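PDB 3KXW: saframycin Mx1 synthetase B from Legionella pneumophila subsp. pneumophila, which is a member of the ANL clan of AMP-binding enzymes and holds 5'-O-[(S)-(dodecanoyloxy)(hydroxy)phosphoryl]adenosine in its pocket. Local coordinates for residues N467-D472 and H533-H538; A490-Q495 and K501-C506; L8-Q11 and D15-R18; D194-I199 and P230-I235. All coordinates share one frame; numbering follows the deposited sequence.

Contact 1. Residues N467-D472 and H533-H538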
loop_
_atom_site.group_PDB
_atom_site.type_symbol
_atom_site.label_atom_id
_atom_site.label_comp_id
_atom_site.label_asym_id
_atom_site.label_seq_id
_atom_site.Cartn_x
_atom_site.Cartn_y
_atom_site.Cartn_z
ATOM N N ASN A 467 -17.853 -1.801 -5.051
ATOM C CA ASN A 467 -17.067 -0.573 -4.877
ATOM C C ASN A 467 -17.144 0.428 -6.040
ATOM O O ASN A 467 -16.546 1.492 -5.965
ATOM C CB ASN A 467 -15.609 -0.906 -4.569
ATOM C CG ASN A 467 -15.430 -1.459 -3.170
ATOM O OD1 ASN A 467 -14.693 -2.413 -2.953
ATOM N ND2 ASN A 467 -16.108 -0.861 -2.220
ATOM N N HIS A 468 -17.897 0.090 -7.085
ATOM C CA HIS A 468 -18.092 0.948 -8.261
ATOM C C HIS A 468 -16.788 1.246 -9.023
ATOM O O HIS A 468 -16.690 2.264 -9.700
ATOM C CB HIS A 468 -18.799 2.278 -7.914
ATOM C CG HIS A 468 -19.975 2.127 -6.999
ATOM N ND1 HIS A 468 -21.017 1.260 -7.256
ATOM C CD2 HIS A 468 -20.282 2.745 -5.831
ATOM C CE1 HIS A 468 -21.901 1.331 -6.275
ATOM N NE2 HIS A 468 -21.480 2.226 -5.398
ATOM N N TYR A 469 -15.805 0.355 -8.926
ATOM C CA TYR A 469 -14.537 0.576 -9.611
ATOM C C TYR A 469 -14.642 0.683 -11.137
ATOM O O TYR A 469 -13.993 1.534 -11.735
ATOM C CB TYR A 469 -13.534 -0.509 -9.280
ATOM C CG TYR A 469 -12.994 -0.455 -7.876
ATOM C CD1 TYR A 469 -12.802 0.753 -7.232
ATOM C CD2 TYR A 469 -12.634 -1.621 -7.213
ATOM C CE1 TYR A 469 -12.282 0.802 -5.943
ATOM C CE2 TYR A 469 -12.122 -1.583 -5.942
ATOM C CZ TYR A 469 -11.949 -0.372 -5.311
ATOM O OH TYR A 469 -11.436 -0.350 -4.035
ATOM N N PRO A 470 -15.414 -0.202 -11.780
ATOM C CA PRO A 470 -15.472 -0.064 -13.244
ATOM C C PRO A 470 -16.019 1.286 -13.701
ATOM O O PRO A 470 -15.402 1.977 -14.524
ATOM C CB PRO A 470 -16.397 -1.211 -13.661
ATOM C CG PRO A 470 -16.171 -2.254 -12.579
ATOM C CD PRO A 470 -16.086 -1.431 -11.319
ATOM N N GLN A 471 -17.171 1.668 -13.168
ATOM C CA GLN A 471 -17.798 2.921 -13.543
ATOM C C GLN A 471 -16.898 4.111 -13.201
ATOM O O GLN A 471 -16.801 5.072 -13.971
ATOM C CB GLN A 471 -19.177 3.043 -12.858
ATOM C CG GLN A 471 -20.085 1.814 -13.090
ATOM C CD GLN A 471 -19.654 0.545 -12.309
ATOM O OE1 GLN A 471 -18.936 0.617 -11.330
ATOM N NE2 GLN A 471 -20.124 -0.609 -12.752
ATOM N N ASP A 472 -16.216 4.051 -12.061
ATOM C CA ASP A 472 -15.422 5.196 -11.645
ATOM C C ASP A 472 -14.137 5.339 -12.449
ATOM O O ASP A 472 -13.677 6.452 -12.692
ATOM C CB ASP A 472 -15.150 5.172 -10.140
ATOM C CG ASP A 472 -16.400 5.436 -9.318
ATOM O OD1 ASP A 472 -17.404 5.934 -9.871
ATOM O OD2 ASP A 472 -16.376 5.165 -8.101
ATOM N N HIS A 533 -7.538 5.954 -8.284
ATOM C CA HIS A 533 -8.257 4.822 -7.684
ATOM C C HIS A 533 -7.419 3.873 -6.836
ATOM O O HIS A 533 -7.943 2.928 -6.231
ATOM C CB HIS A 533 -8.992 4.045 -8.778
ATOM C CG HIS A 533 -9.910 4.908 -9.572
ATOM N ND1 HIS A 533 -11.143 5.307 -9.102
ATOM C CD2 HIS A 533 -9.744 5.518 -10.768
ATOM C CE1 HIS A 533 -11.720 6.089 -10.003
ATOM N NE2 HIS A 533 -10.889 6.235 -11.022
ATOM N N GLN A 534 -6.124 4.133 -6.786
ATOM C CA GLN A 534 -5.205 3.239 -6.079
ATOM C C GLN A 534 -5.361 1.810 -6.577
ATOM O O GLN A 534 -5.348 0.868 -5.781
ATOM C CB GLN A 534 -5.426 3.319 -4.554
ATOM C CG GLN A 534 -5.001 4.650 -3.927
ATOM C CD GLN A 534 -5.878 5.806 -4.366
ATOM O OE1 GLN A 534 -7.094 5.810 -4.137
ATOM N NE2 GLN A 534 -5.268 6.800 -5.000
ATOM N N LEU A 535 -5.515 1.648 -7.895
ATOM C CA LEU A 535 -5.592 0.328 -8.492
ATOM C C LEU A 535 -4.561 0.213 -9.612
ATOM O O LEU A 535 -4.145 1.226 -10.170
ATOM C CB LEU A 535 -6.990 0.066 -9.073
ATOM C CG LEU A 535 -8.152 0.006 -8.065
ATOM C CD1 LEU A 535 -9.469 0.108 -8.797
ATOM C CD2 LEU A 535 -8.083 -1.284 -7.244
ATOM N N GLU A 536 -4.151 -1.013 -9.923
ATOM C CA GLU A 536 -3.189 -1.245 -11.006
ATOM C C GLU A 536 -3.809 -1.939 -12.213
ATOM O O GLU A 536 -4.244 -3.082 -12.106
ATOM C CB GLU A 536 -2.013 -2.091 -10.516
ATOM C CG GLU A 536 -1.306 -1.519 -9.306
ATOM C CD GLU A 536 -1.834 -2.120 -8.034
ATOM O OE1 GLU A 536 -3.061 -2.280 -7.921
ATOM O OE2 GLU A 536 -1.034 -2.462 -7.142
ATOM N N VAL A 537 -3.818 -1.267 -13.367
ATOM C CA VAL A 537 -4.287 -1.904 -14.615
ATOM C C VAL A 537 -3.332 -2.987 -15.112
ATOM O O VAL A 537 -2.130 -2.750 -15.241
ATOM C CB VAL A 537 -4.462 -0.879 -15.746
ATOM C CG1 VAL A 537 -4.958 -1.590 -17.012
ATOM C CG2 VAL A 537 -5.442 0.216 -15.321
ATOM N N HIS A 538 -3.859 -4.176 -15.415
ATOM C CA HIS A 538 -3.015 -5.288 -15.829
ATOM C C HIS A 538 -2.984 -5.460 -17.333
ATOM O O HIS A 538 -1.970 -5.895 -17.911
ATOM C CB HIS A 538 -3.461 -6.584 -15.160
ATOM C CG HIS A 538 -3.509 -6.491 -13.663
ATOM N ND1 HIS A 538 -2.373 -6.397 -12.886
ATOM C CD2 HIS A 538 -4.561 -6.441 -12.806
ATOM C CE1 HIS A 538 -2.724 -6.308 -11.612
ATOM N NE2 HIS A 538 -4.045 -6.335 -11.536
#
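L535 lays its CD1 methyl over one face of the Y469 ring, the two side chains crossing at about a right angle. The methyl carbon stands 3.8 Å from the ring centroid of Y469, 15° off the ring normal, a CH-pi contact. L535 CD1 is 3.7 Å from Y469 CG, and the methyl is offset toward the rim. On the opposite face lies N467 CB, 3.7 Å above the plane of the Y469 ring, and Y464 adds an edge-to-face ring contact. A flat aromatic suits a place that is filled from both sides, and the branched end of leucine supplies a methyl small enough to settle on one face. N467-D472 spans a break between two helices of the domain related to the AMP domain of Disco-interacting protein 2, and H533-H538 leads from helix 515-533 toward strand 539-544. H468 closes helix 460-466 with positive phi in a Schellman motif and is also the N-cap of helix 469-479, where its carbonyl O receives D472 N at 3.0 Å. One turn along that helix, D472 directs its CB at the H533 imidazole, CB to CE1 being 3.6 Å, while chi1 of -70° puts CG beside the backbone N and carries the carboxylate away from the imidazole. The imidazole lies obliquely to the D472 carbonyl, and its NE2 is hydrogen-bonded to S476 OG, so histidine offers both a flat apolar surface and a polar end for this helix. K102 of helix 101-114 touches both D472 and H533.

Contact 2. Residues A490-Q495 and K501-C506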
loop_
_atom_site.group_PDB
_atom_site.type_symbol
_atom_site.label_atom_id
_atom_site.label_comp_id
_atom_site.label_asym_id
_atom_site.label_seq_id
_atom_site.Cartn_x
_atom_site.Cartn_y
_atom_site.Cartn_z
ATOM N N ALA A 490 -14.141 1.163 -21.462
ATOM C CA ALA A 490 -14.780 0.260 -20.530
ATOM C C ALA A 490 -13.687 -0.342 -19.659
ATOM O O ALA A 490 -12.574 -0.544 -20.122
ATOM C CB ALA A 490 -15.537 -0.824 -21.272
ATOM N N ALA A 491 -14.003 -0.571 -18.388
ATOM C CA ALA A 491 -13.065 -1.191 -17.453
ATOM C C ALA A 491 -13.769 -2.343 -16.759
ATOM O O ALA A 491 -14.931 -2.241 -16.430
ATOM C CB ALA A 491 -12.600 -0.179 -16.426
ATOM N N PHE A 492 -13.048 -3.428 -16.523
ATOM C CA PHE A 492 -13.642 -4.584 -15.882
ATOM C C PHE A 492 -12.542 -5.509 -15.447
ATOM O O PHE A 492 -11.413 -5.411 -15.927
ATOM C CB PHE A 492 -14.604 -5.308 -16.826
ATOM C CG PHE A 492 -14.033 -5.596 -18.181
ATOM C CD1 PHE A 492 -13.429 -6.816 -18.456
ATOM C CD2 PHE A 492 -14.078 -4.645 -19.181
ATOM C CE1 PHE A 492 -12.891 -7.084 -19.707
ATOM C CE2 PHE A 492 -13.537 -4.909 -20.437
ATOM C CZ PHE A 492 -12.954 -6.131 -20.700
ATOM N N VAL A 493 -12.885 -6.443 -14.572
ATOM C CA VAL A 493 -11.919 -7.432 -14.116
ATOM C C VAL A 493 -12.225 -8.797 -14.686
ATOM O O VAL A 493 -13.378 -9.251 -14.674
ATOM C CB VAL A 493 -11.915 -7.536 -12.581
ATOM C CG1 VAL A 493 -10.905 -8.602 -12.121
ATOM C CG2 VAL A 493 -11.573 -6.202 -11.987
ATOM N N ILE A 494 -11.177 -9.446 -15.183
ATOM C CA ILE A 494 -11.253 -10.772 -15.777
ATOM C C ILE A 494 -10.570 -11.741 -14.842
ATOM O O ILE A 494 -9.496 -11.432 -14.332
ATOM C CB ILE A 494 -10.492 -10.781 -17.117
ATOM C CG1 ILE A 494 -11.204 -9.859 -18.099
ATOM C CG2 ILE A 494 -10.367 -12.181 -17.685
ATOM C CD1 ILE A 494 -12.692 -10.048 -18.083
ATOM N N GLN A 495 -11.182 -12.898 -14.595
ATOM C CA GLN A 495 -10.464 -13.952 -13.872
ATOM C C GLN A 495 -9.882 -14.910 -14.886
ATOM O O GLN A 495 -10.595 -15.416 -15.743
ATOM C CB GLN A 495 -11.347 -14.701 -12.885
ATOM C CG GLN A 495 -10.519 -15.626 -11.999
ATOM C CD GLN A 495 -11.358 -16.554 -11.138
ATOM O OE1 GLN A 495 -12.575 -16.621 -11.274
ATOM N NE2 GLN A 495 -10.697 -17.277 -10.236
ATOM N N LYS A 501 -7.341 -9.890 -13.312
ATOM C CA LYS A 501 -6.660 -8.837 -14.075
ATOM C C LYS A 501 -7.618 -7.691 -14.354
ATOM O O LYS A 501 -8.613 -7.877 -15.030
ATOM C CB LYS A 501 -6.120 -9.391 -15.398
ATOM C CG LYS A 501 -5.278 -10.674 -15.268
ATOM C CD LYS A 501 -4.630 -11.095 -16.600
ATOM C CE LYS A 501 -3.343 -10.319 -16.858
ATOM N NZ LYS A 501 -2.411 -10.405 -15.688
ATOM N N LEU A 502 -7.324 -6.523 -13.801
ATOM C CA LEU A 502 -8.069 -5.329 -14.136
ATOM C C LEU A 502 -7.769 -4.986 -15.584
ATOM O O LEU A 502 -6.604 -4.856 -15.974
ATOM C CB LEU A 502 -7.653 -4.187 -13.226
ATOM C CG LEU A 502 -8.212 -2.815 -13.556
ATOM C CD1 LEU A 502 -9.754 -2.848 -13.711
ATOM C CD2 LEU A 502 -7.759 -1.781 -12.503
ATOM N N THR A 503 -8.814 -4.819 -16.375
ATOM C CA THR A 503 -8.652 -4.673 -17.825
ATOM C C THR A 503 -9.327 -3.405 -18.283
ATOM O O THR A 503 -10.452 -3.159 -17.913
ATOM C CB THR A 503 -9.290 -5.862 -18.540
ATOM O OG1 THR A 503 -8.724 -7.074 -18.015
ATOM C CG2 THR A 503 -9.053 -5.805 -20.059
ATOM N N VAL A 504 -8.644 -2.600 -19.092
ATOM C CA VAL A 504 -9.236 -1.374 -19.596
ATOM C C VAL A 504 -9.247 -1.464 -21.110
ATOM O O VAL A 504 -8.231 -1.782 -21.704
ATOM C CB VAL A 504 -8.431 -0.135 -19.166
ATOM C CG1 VAL A 504 -8.914 1.110 -19.925
ATOM C CG2 VAL A 504 -8.502 0.062 -17.634
HETATM N N MSE A 505 -10.390 -1.211 -21.732
HETATM C CA MSE A 505 -10.450 -1.197 -23.200
HETATM C C MSE A 505 -10.873 0.187 -23.682
HETATM O O MSE A 505 -11.840 0.746 -23.170
HETATM C CB MSE A 505 -11.452 -2.240 -23.709
HETATM C CG MSE A 505 -11.453 -2.416 -25.217
HETATM SE SE MSE A 505 -12.685 -3.875 -25.728
HETATM C CE MSE A 505 -11.642 -5.384 -25.014
ATOM N N CYS A 506 -10.168 0.731 -24.677
ATOM C CA CYS A 506 -10.459 2.080 -25.167
ATOM C C CYS A 506 -10.556 2.085 -26.670
ATOM O O CYS A 506 -9.711 1.504 -27.334
ATOM C CB CYS A 506 -9.321 3.056 -24.801
ATOM S SG CYS A 506 -8.988 3.183 -23.062
#
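Strands A490-Q495 and K501-C506 run antiparallel, their axes 4.6 Å apart at closest approach and their directions 144° apart, as the two arms of a twisted beta hairpin. They alternate hydrogen-bonded pairs (A490 with M505, F492 with T503, I494 with K501) and non-hydrogen-bonded pairs (A491 with V504, V493 with L502). Each hydrogen-bonded pair makes two N-H...O bonds: M505 N to A490 O measures 2.8 Å, while T503 N reaches F492 O at 2.7 Å. Between them, A491 CA comes to 3.3 Å from T503 O in a CA-H...O contact. Side chains fall on two faces. The one with A491, V493, L502 and V504 carries small or branched residues and looks toward helix 469-479, where I473 touches A491 and L502, and L477 touches V504; L502 CD1 meets V493 CG2 at 4.2 Å. The other face carries A490, F492, I494, K501, T503 and M505, the last modelled as selenomethionine, and helix 554-567 packs on parts of it. The small A490 side chain touches C561 of that helix. Here F492 takes a chi1 of 50°, with CG between its backbone N and carbonyl carbon, which swings the ring across to its partner. Beta-branched T503 suits an extended strand, and its CB stands over one face of the F492 ring, 4.3 Å from the centroid, while I494 CD1 lies in plane at the ring edge.

Contact 3. Residues L8-Q11 and D15-R18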
loop_
_atom_site.group_PDB
_atom_site.type_symbol
_atom_site.label_atom_id
_atom_site.label_comp_id
_atom_site.label_asym_id
_atom_site.label_seq_id
_atom_site.Cartn_x
_atom_site.Cartn_y
_atom_site.Cartn_z
ATOM N N LEU A 8 13.558 0.257 23.806
ATOM C CA LEU A 8 12.562 -0.798 24.005
ATOM C C LEU A 8 11.621 -0.451 25.144
ATOM O O LEU A 8 10.465 -0.888 25.171
ATOM C CB LEU A 8 13.248 -2.145 24.268
ATOM C CG LEU A 8 13.911 -2.772 23.035
ATOM C CD1 LEU A 8 14.594 -4.122 23.337
ATOM C CD2 LEU A 8 12.881 -2.920 21.924
ATOM N N GLN A 9 12.115 0.354 26.079
ATOM C CA GLN A 9 11.362 0.685 27.277
ATOM C C GLN A 9 10.332 1.796 27.049
ATOM O O GLN A 9 9.422 1.985 27.864
ATOM C CB GLN A 9 12.321 1.040 28.425
ATOM C CG GLN A 9 13.068 -0.191 28.991
ATOM C CD GLN A 9 14.255 0.173 29.899
ATOM O OE1 GLN A 9 14.491 1.347 30.202
ATOM N NE2 GLN A 9 15.012 -0.839 30.321
ATOM N N CYS A 10 10.457 2.519 25.940
ATOM C CA CYS A 10 9.553 3.632 25.668
ATOM C C CYS A 10 8.150 3.108 25.423
ATOM O O CYS A 10 7.976 2.033 24.861
ATOM C CB CYS A 10 10.020 4.445 24.450
ATOM S SG CYS A 10 11.542 5.362 24.691
ATOM N N GLN A 11 7.147 3.868 25.837
ATOM C CA GLN A 11 5.780 3.380 25.765
ATOM C C GLN A 11 5.041 3.902 24.545
ATOM O O GLN A 11 3.945 3.446 24.243
ATOM C CB GLN A 11 5.027 3.719 27.055
ATOM C CG GLN A 11 5.639 3.023 28.251
ATOM C CD GLN A 11 5.581 1.520 28.103
ATOM O OE1 GLN A 11 6.616 0.836 28.057
ATOM N NE2 GLN A 11 4.367 0.989 28.016
ATOM N N ASP A 15 8.098 8.992 22.566
ATOM C CA ASP A 15 9.261 8.954 23.457
ATOM C C ASP A 15 10.487 8.359 22.796
ATOM O O ASP A 15 11.624 8.725 23.129
ATOM C CB ASP A 15 8.927 8.251 24.773
ATOM C CG ASP A 15 8.048 9.104 25.659
ATOM O OD1 ASP A 15 8.093 10.355 25.506
ATOM O OD2 ASP A 15 7.327 8.533 26.497
ATOM N N VAL A 16 10.272 7.447 21.850
ATOM C CA VAL A 16 11.391 6.929 21.079
ATOM C C VAL A 16 12.057 8.061 20.298
ATOM O O VAL A 16 13.293 8.185 20.291
ATOM C CB VAL A 16 10.977 5.808 20.108
ATOM C CG1 VAL A 16 12.173 5.431 19.206
ATOM C CG2 VAL A 16 10.477 4.595 20.890
ATOM N N VAL A 17 11.251 8.878 19.615
ATOM C CA VAL A 17 11.805 9.983 18.833
ATOM C C VAL A 17 12.493 11.005 19.748
ATOM O O VAL A 17 13.590 11.470 19.448
ATOM C CB VAL A 17 10.735 10.688 17.967
ATOM C CG1 VAL A 17 11.323 11.920 17.286
ATOM C CG2 VAL A 17 10.193 9.716 16.924
ATOM N N ARG A 18 11.839 11.344 20.854
ATOM C CA ARG A 18 12.424 12.283 21.826
ATOM C C ARG A 18 13.803 11.819 22.297
ATOM O O ARG A 18 14.729 12.621 22.384
ATOM C CB ARG A 18 11.518 12.481 23.050
ATOM C CG ARG A 18 10.286 13.376 22.795
ATOM C CD ARG A 18 9.427 13.588 24.063
ATOM N NE ARG A 18 10.190 14.153 25.198
ATOM C CZ ARG A 18 10.558 13.470 26.284
ATOM N NH1 ARG A 18 10.247 12.181 26.418
ATOM N NH2 ARG A 18 11.238 14.073 27.265
HETATM O O HOH W 1 7.775 6.061 27.368
#
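A chi1 of -68° puts C10 SG beside its own backbone N and over the main chain of D15, while V16 holds CG2 anti to its carbonyl carbon, where this methyl meets C10 CB at 3.6 Å. The sulfur lies over the main chain of the residue preceding V16, with C10 SG 3.7 Å from D15 C and 3.9 Å from D15 CB. Cysteine is compact and only mildly polar, which suits a place between a valine methyl and a main chain. Close by, the carboxylate of D15 works at both ends. A water accepts from Q11 N at 2.7 Å and donates to D15 OD2 at 2.7 Å, bridging the two segments where apolar contact ends. The other oxygen, D15 OD1, is held in a salt bridge by R18 NH1 at 3.0 Å, met from well above the carboxylate plane; an aspartate three residues before an arginine is well spaced for such a pair on one helix. In the fold this is a short connection between two helices: L8-Q11 leads from helix 5-8 into helix 13-23 and folds against the first turn of that helix. V17 of the same helix packs on I231 of helix 220-233 and, like R18, on Y87 of helix 76-87, while L8 also touches Y232 of helix 220-233.

Contact 4. Residues D194-I199 and P230-I235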
loop_
_atom_site.group_PDB
_atom_site.type_symbol
_atom_site.label_atom_id
_atom_site.label_comp_id
_atom_site.label_asym_id
_atom_site.label_seq_id
_atom_site.Cartn_x
_atom_site.Cartn_y
_atom_site.Cartn_z
ATOM N N ASP A 194 4.448 -2.596 18.750
ATOM C CA ASP A 194 4.590 -4.031 18.634
ATOM C C ASP A 194 4.981 -4.414 17.202
ATOM O O ASP A 194 5.861 -5.261 16.970
ATOM C CB ASP A 194 3.297 -4.745 18.964
ATOM C CG ASP A 194 3.479 -6.245 18.989
ATOM O OD1 ASP A 194 4.113 -6.728 19.940
ATOM O OD2 ASP A 194 3.029 -6.935 18.058
ATOM N N ASN A 195 4.292 -3.824 16.237
ATOM C CA ASN A 195 4.570 -4.183 14.848
ATOM C C ASN A 195 5.902 -3.659 14.340
ATOM O O ASN A 195 6.604 -4.361 13.615
ATOM C CB ASN A 195 3.431 -3.809 13.900
ATOM C CG ASN A 195 3.367 -4.757 12.700
ATOM O OD1 ASN A 195 3.657 -4.384 11.568
ATOM N ND2 ASN A 195 3.022 -6.009 12.971
ATOM N N LEU A 196 6.253 -2.430 14.717
ATOM C CA LEU A 196 7.560 -1.883 14.376
ATOM C C LEU A 196 8.670 -2.796 14.858
ATOM O O LEU A 196 9.664 -2.958 14.190
ATOM C CB LEU A 196 7.780 -0.470 14.955
ATOM C CG LEU A 196 6.800 0.622 14.509
ATOM C CD1 LEU A 196 7.185 1.981 15.044
ATOM C CD2 LEU A 196 6.550 0.655 12.978
ATOM N N ASN A 197 8.510 -3.365 16.040
ATOM C CA ASN A 197 9.515 -4.294 16.552
ATOM C C ASN A 197 9.540 -5.589 15.743
ATOM O O ASN A 197 10.607 -6.148 15.458
ATOM C CB ASN A 197 9.244 -4.631 18.020
ATOM C CG ASN A 197 10.195 -5.703 18.549
ATOM O OD1 ASN A 197 11.411 -5.505 18.570
ATOM N ND2 ASN A 197 9.643 -6.835 18.970
ATOM N N LYS A 198 8.362 -6.073 15.383
ATOM C CA LYS A 198 8.282 -7.280 14.582
ATOM C C LYS A 198 8.937 -7.067 13.210
ATOM O O LYS A 198 9.650 -7.940 12.719
ATOM C CB LYS A 198 6.836 -7.731 14.422
ATOM C CG LYS A 198 6.294 -8.441 15.648
ATOM C CD LYS A 198 4.780 -8.601 15.530
ATOM C CE LYS A 198 4.246 -9.641 16.509
ATOM N NZ LYS A 198 4.479 -9.318 17.939
ATOM N N ILE A 199 8.708 -5.904 12.614
ATOM C CA ILE A 199 9.311 -5.562 11.322
ATOM C C ILE A 199 10.836 -5.426 11.421
ATOM O O ILE A 199 11.585 -6.028 10.632
ATOM C CB ILE A 199 8.705 -4.250 10.750
ATOM C CG1 ILE A 199 7.191 -4.415 10.537
ATOM C CG2 ILE A 199 9.413 -3.821 9.459
ATOM C CD1 ILE A 199 6.455 -3.108 10.206
ATOM N N PRO A 230 11.798 2.830 10.291
ATOM C CA PRO A 230 13.139 3.438 10.334
ATOM C C PRO A 230 13.273 4.517 11.419
ATOM O O PRO A 230 14.298 4.602 12.091
ATOM C CB PRO A 230 13.297 4.100 8.946
ATOM C CG PRO A 230 12.158 3.656 8.126
ATOM C CD PRO A 230 11.167 2.900 8.954
ATOM N N ILE A 231 12.261 5.364 11.566
ATOM C CA ILE A 231 12.305 6.363 12.635
ATOM C C ILE A 231 12.463 5.694 14.015
ATOM O O ILE A 231 13.333 6.068 14.812
ATOM C CB ILE A 231 11.062 7.299 12.565
ATOM C CG1 ILE A 231 11.172 8.168 11.307
ATOM C CG2 ILE A 231 10.971 8.195 13.821
ATOM C CD1 ILE A 231 9.952 9.047 11.028
ATOM N N TYR A 232 11.634 4.688 14.277
ATOM C CA TYR A 232 11.728 3.869 15.485
ATOM C C TYR A 232 13.103 3.207 15.672
ATOM O O TYR A 232 13.649 3.156 16.781
ATOM C CB TYR A 232 10.635 2.802 15.401
ATOM C CG TYR A 232 10.730 1.676 16.413
ATOM C CD1 TYR A 232 10.315 1.866 17.724
ATOM C CD2 TYR A 232 11.200 0.423 16.050
ATOM C CE1 TYR A 232 10.369 0.832 18.646
ATOM C CE2 TYR A 232 11.251 -0.619 16.961
ATOM C CZ TYR A 232 10.835 -0.403 18.248
ATOM O OH TYR A 232 10.890 -1.424 19.152
ATOM N N GLY A 233 13.662 2.667 14.597
ATOM C CA GLY A 233 14.885 1.880 14.703
ATOM C C GLY A 233 16.206 2.628 14.504
ATOM O O GLY A 233 17.271 2.015 14.531
ATOM N N GLY A 234 16.157 3.940 14.289
ATOM C CA GLY A 234 17.389 4.711 14.132
ATOM C C GLY A 234 18.041 4.593 12.760
ATOM O O GLY A 234 19.258 4.756 12.608
ATOM N N ILE A 235 17.218 4.317 11.754
ATOM C CA ILE A 235 17.687 3.918 10.430
ATOM C C ILE A 235 17.247 4.915 9.393
ATOM O O ILE A 235 16.114 5.410 9.450
ATOM C CB ILE A 235 17.017 2.586 10.009
ATOM C CG1 ILE A 235 17.484 1.438 10.898
ATOM C CG2 ILE A 235 17.272 2.275 8.511
ATOM C CD1 ILE A 235 18.941 1.366 11.063
#
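Two helices of the AMP-binding domain, 189-202 and 220-233, touch here through L196 of the first and Y232 in the last part of the second. L196 CB stands over one face of the Y232 ring, 4.0 Å from its centroid and 22° off the normal, a CH-pi contact displaced toward the rim. Farther out on the same leucine, CD1 touches Y232 CB at 3.6 Å. The two side chains slant across each other, and leucine supplies apolar carbon to both the ring and its stem. Chi1 of 168° on Y232, with CG anti to the backbone N, extends the ring away from its own helix and over to the neighbour. The long tyrosine thereby carries its hydroxyl past L196 to N197, whose CB lies 3.8 Å from Y232 OH; that oxygen is hydrogen-bonded to S2 N near the chain start. I199, on the same helix as L196, touches the bound 5'-O-[(S)-(dodecanoyloxy)(hydroxy)phosphoryl]adenosine, which places this packing close behind the ligand pocket. A Schellman motif follows: G234 takes the positive phi that glycine tolerates easily, and I235 N bonds back to P230 O at 3.0 Å.

Along the chain contact 3 closes first, contact 4 follows, and contact 1 then encloses contact 2. They form two groups on opposite sides of the chain's centre. Contacts 3 and 4 have centres 11 Å apart and touch directly, V16 CG1 lying 3.6 Å from Y232 O, so the N-terminal helices pack on the last part of helix 220-233. Contacts 1 and 2, with centres 9 Å apart, share the C-terminal domain: strand 539-544, entered from H533-H538, pairs with strand 499-508, and helix 469-479 lies against the hairpin. The centres of contacts 1 and 4 are 33 Å apart; contacts 3 and 4 belong to the AMP-binding part, and I199 of contact 4 lines the ligand pocket.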